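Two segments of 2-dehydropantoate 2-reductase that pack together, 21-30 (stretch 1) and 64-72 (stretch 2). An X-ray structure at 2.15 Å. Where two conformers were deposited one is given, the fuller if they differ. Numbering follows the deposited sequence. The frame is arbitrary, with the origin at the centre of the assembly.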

# COMPACT_ATOMS: atom_id res chain seq x y z
N GLY A 21 7.55 2.65 -7.50
CA GLY A 21 8.85 2.91 -8.08
C GLY A 21 9.97 2.31 -7.26
O GLY A 21 10.91 1.67 -7.81
N TYR A 22 9.90 2.48 -5.94
CA TYR A 22 10.85 1.82 -5.09
C TYR A 22 10.80 0.28 -5.16
O TYR A 22 11.83 -0.34 -5.30
N TYR A 23 9.63 -0.35 -5.02
CA TYR A 23 9.63 -1.83 -5.06
C TYR A 23 9.86 -2.35 -6.46
O TYR A 23 10.55 -3.34 -6.65
N GLY A 24 9.35 -1.63 -7.45
CA GLY A 24 9.68 -1.96 -8.86
C GLY A 24 11.17 -1.86 -9.18
O GLY A 24 11.73 -2.71 -9.89
N ALA A 25 11.83 -0.83 -8.64
CA ALA A 25 13.27 -0.68 -8.83
C ALA A 25 14.05 -1.84 -8.20
O ALA A 25 14.97 -2.38 -8.81
N MSE A 26 13.73 -2.22 -6.96
CA MSE A 26 14.44 -3.31 -6.30
C MSE A 26 14.23 -4.60 -7.06
O MSE A 26 15.19 -5.38 -7.25
N LEU A 27 13.00 -4.85 -7.48
CA LEU A 27 12.75 -6.05 -8.31
C LEU A 27 13.53 -6.03 -9.61
O LEU A 27 14.12 -7.06 -9.98
N ALA A 28 13.52 -4.90 -10.32
CA ALA A 28 14.30 -4.80 -11.59
C ALA A 28 15.79 -5.02 -11.41
O ALA A 28 16.45 -5.55 -12.29
N LEU A 29 16.36 -4.59 -10.28
CA LEU A 29 17.79 -4.84 -10.00
C LEU A 29 18.09 -6.31 -9.94
O LEU A 29 19.09 -6.77 -10.45
N ARG A 30 17.24 -7.03 -9.23
CA ARG A 30 17.35 -8.46 -9.10
C ARG A 30 17.13 -9.17 -10.43
O ARG A 30 17.81 -10.15 -10.77
N SER A 64 21.55 6.70 1.82
CA SER A 64 22.78 5.93 1.65
C SER A 64 22.95 5.37 0.27
O SER A 64 24.01 4.85 -0.04
N ARG A 65 21.93 5.48 -0.60
CA ARG A 65 21.98 4.87 -1.92
C ARG A 65 21.65 5.84 -3.06
O ARG A 65 20.92 6.79 -2.88
N ASP A 66 22.18 5.57 -4.24
CA ASP A 66 21.81 6.35 -5.42
C ASP A 66 21.99 5.41 -6.57
O ASP A 66 23.13 5.14 -6.97
N PHE A 67 20.89 4.91 -7.12
CA PHE A 67 20.97 3.88 -8.15
C PHE A 67 19.99 4.03 -9.32
O PHE A 67 18.94 4.65 -9.20
N LEU A 68 20.34 3.41 -10.47
CA LEU A 68 19.46 3.39 -11.61
C LEU A 68 19.02 1.94 -11.93
O LEU A 68 19.85 1.12 -12.29
N ALA A 69 17.73 1.64 -11.80
CA ALA A 69 17.19 0.31 -12.00
C ALA A 69 16.63 0.27 -13.42
O ALA A 69 15.93 1.20 -13.85
N ARG A 70 16.96 -0.80 -14.15
CA ARG A 70 16.51 -0.92 -15.52
C ARG A 70 15.50 -2.05 -15.64
O ARG A 70 15.81 -3.19 -15.35
N PRO A 71 14.27 -1.72 -16.09
CA PRO A 71 13.25 -2.76 -16.12
C PRO A 71 13.33 -3.60 -17.40
O PRO A 71 13.98 -3.20 -18.37
N THR A 72 12.67 -4.75 -17.42
CA THR A 72 12.52 -5.54 -18.65
C THR A 72 11.68 -4.70 -19.60
O THR A 72 11.95 -4.67 -20.78

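Helix 21-30 crosses strand 66-69 at 72°, with 8.0 Å between the axes at closest approach, and the two stretches bury 386 Å² in total. The backbones come near at two alanines of the helix: the CA atoms of Ala25 and Ala69 lie 5.1 Å apart, as do those of Ala28 and Pro71. Phe67 gives up the most surface. Its CA-to-CB bond points toward the helix, and with chi1 at 64° (p) and chi2 at -90° the ring reaches three helix side chains. Ala25 CB meets the ring edge, 3.9 Å from Phe67 CE2, while Leu29 CD1 approaches the same CE2 obliquely at 3.7 Å. Met26, a selenomethionine, places SE 3.9 Å from Phe67 CZ and 5.0 Å from the ring centroid, again oblique, at 53° off the normal. The Met26 CA-to-CB bond points away from the strand; its mmm rotamer brings the selenium back.

Leu29 is second in covered area. It starts sideways, but chi1 m and chi2 t carry its methyls to the strand: both methyls reach Phe67, and Leu29 CD2 also lies 4.0 Å from Ala69 CA and 4.1 Å from Ala69 CB, extending the apolar contact along the chain. Ala69 itself points toward the helix and packs closely against two alanines. Its CB lies 3.6 Å from Ala25 CB, 3.4 Å from Ala25 O and 4.2 Å from Ala28 CB. Ala28, also directed toward stretch 2, continues the packing past the strand, with its CB 3.6 Å from Arg70 O and 4.0 Å from Pro71 CA. Between Phe67 and Ala69, Leu68 points away, following the alternation of an extended strand.

Polar contacts flank this apolar patch. Arg65 points toward the helix and, with chi1 m, chi2 t and chi3 m, presents its guanidinium edge to the Tyr22 hydroxyl: Arg65 NH1 and NH2 donate hydrogen bonds to Tyr22 OH at 3.1 and 3.2 Å. Tyr22 leaves the helix sideways in a t rotamer (chi2 77°), and its length brings the hydroxyl within reach. Met26 SE also lies near the guanidinium plane, 3.5 Å from Arg65 NH2. Near Ala28, two waters link backbone to backbone. Water 2 donates to Ala28 O and to Arg70 O, both at 2.8 Å; water 1 accepts from Arg70 N at 2.8 Å and donates a weak bond to Ala28 O at 3.3 Å. The Arg70 side chain takes no part in these bridges; its CA-to-CB bond points away from the helix.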

# COMPACT_ATOMS: atom_id res chain seq x y z
CB TYR A 22 10.70 2.25 -3.62
CG TYR A 22 11.75 1.57 -2.80
CD1 TYR A 22 13.08 2.03 -2.83
CD2 TYR A 22 11.47 0.39 -2.09
CE1 TYR A 22 14.08 1.41 -2.11
CE2 TYR A 22 12.48 -0.27 -1.36
CZ TYR A 22 13.78 0.27 -1.37
OH TYR A 22 14.81 -0.32 -0.66
CB TYR A 23 8.39 -2.42 -4.37
CG TYR A 23 8.39 -2.11 -2.89
CD1 TYR A 23 9.31 -2.72 -2.03
CD2 TYR A 23 7.49 -1.19 -2.35
CE1 TYR A 23 9.34 -2.44 -0.68
CE2 TYR A 23 7.50 -0.91 -0.97
CZ TYR A 23 8.41 -1.53 -0.15
OH TYR A 23 8.39 -1.27 1.20
CB ALA A 25 13.75 0.67 -8.26
CB MSE A 26 13.97 -3.46 -4.86
CG MSE A 26 14.26 -2.22 -3.97
SE MSE A 26 16.21 -1.95 -3.72
CE MSE A 26 16.48 -3.31 -2.34
CB LEU A 27 11.24 -6.25 -8.59
CG LEU A 27 10.46 -6.58 -7.28
CD1 LEU A 27 8.91 -6.39 -7.52
CD2 LEU A 27 10.84 -8.00 -6.86
CB ALA A 28 14.05 -3.44 -12.24
CB LEU A 29 18.22 -4.20 -8.68
CG LEU A 29 18.32 -2.67 -8.63
CD1 LEU A 29 18.82 -2.25 -7.28
CD2 LEU A 29 19.26 -2.20 -9.72
CB ARG A 30 16.31 -8.90 -8.05
CG ARG A 30 16.10 -10.41 -7.97
CD ARG A 30 17.26 -11.02 -7.25
NE ARG A 30 17.09 -12.46 -7.10
CZ ARG A 30 18.05 -13.28 -6.70
NH1 ARG A 30 19.27 -12.82 -6.38
NH2 ARG A 30 17.78 -14.56 -6.60
CB SER A 64 22.86 4.79 2.69
OG SER A 64 21.88 3.76 2.40
CB ARG A 65 21.01 3.63 -2.01
CG ARG A 65 21.44 2.44 -1.12
CD ARG A 65 20.42 1.33 -1.16
NE ARG A 65 19.25 1.69 -0.38
CZ ARG A 65 18.03 1.18 -0.55
NH1 ARG A 65 17.03 1.60 0.24
NH2 ARG A 65 17.82 0.26 -1.47
CB ASP A 66 22.69 7.63 -5.58
CG ASP A 66 22.30 8.50 -6.81
OD1 ASP A 66 21.57 8.02 -7.74
OD2 ASP A 66 22.72 9.67 -6.87
CB PHE A 67 20.94 2.43 -7.56
CG PHE A 67 19.65 2.06 -6.85
CD1 PHE A 67 19.50 2.29 -5.48
CD2 PHE A 67 18.61 1.48 -7.55
CE1 PHE A 67 18.28 1.97 -4.83
CE2 PHE A 67 17.42 1.12 -6.93
CZ PHE A 67 17.23 1.36 -5.58
CB LEU A 68 20.15 4.07 -12.82
CG LEU A 68 19.43 4.17 -14.18
CD1 LEU A 68 18.31 5.23 -14.10
CD2 LEU A 68 20.46 4.56 -15.27
CB ALA A 69 16.06 0.06 -10.96
CB ARG A 70 17.69 -1.15 -16.46
CG ARG A 70 18.79 -0.08 -16.30
CD ARG A 70 20.04 -0.48 -17.08
NE ARG A 70 21.11 0.51 -17.01
CZ ARG A 70 21.75 0.87 -15.90
NH1 ARG A 70 21.41 0.38 -14.67
NH2 ARG A 70 22.71 1.78 -16.03
CB PRO A 71 11.95 -1.95 -16.14
CG PRO A 71 12.30 -0.73 -17.00
CD PRO A 71 13.79 -0.45 -16.70
CB THR A 72 11.81 -6.88 -18.40
OG1 THR A 72 12.44 -7.48 -17.27
CG2 THR A 72 11.90 -7.87 -19.67
O HOH W 1 18.36 -2.93 -13.03
O HOH W 2 15.15 -5.84 -14.76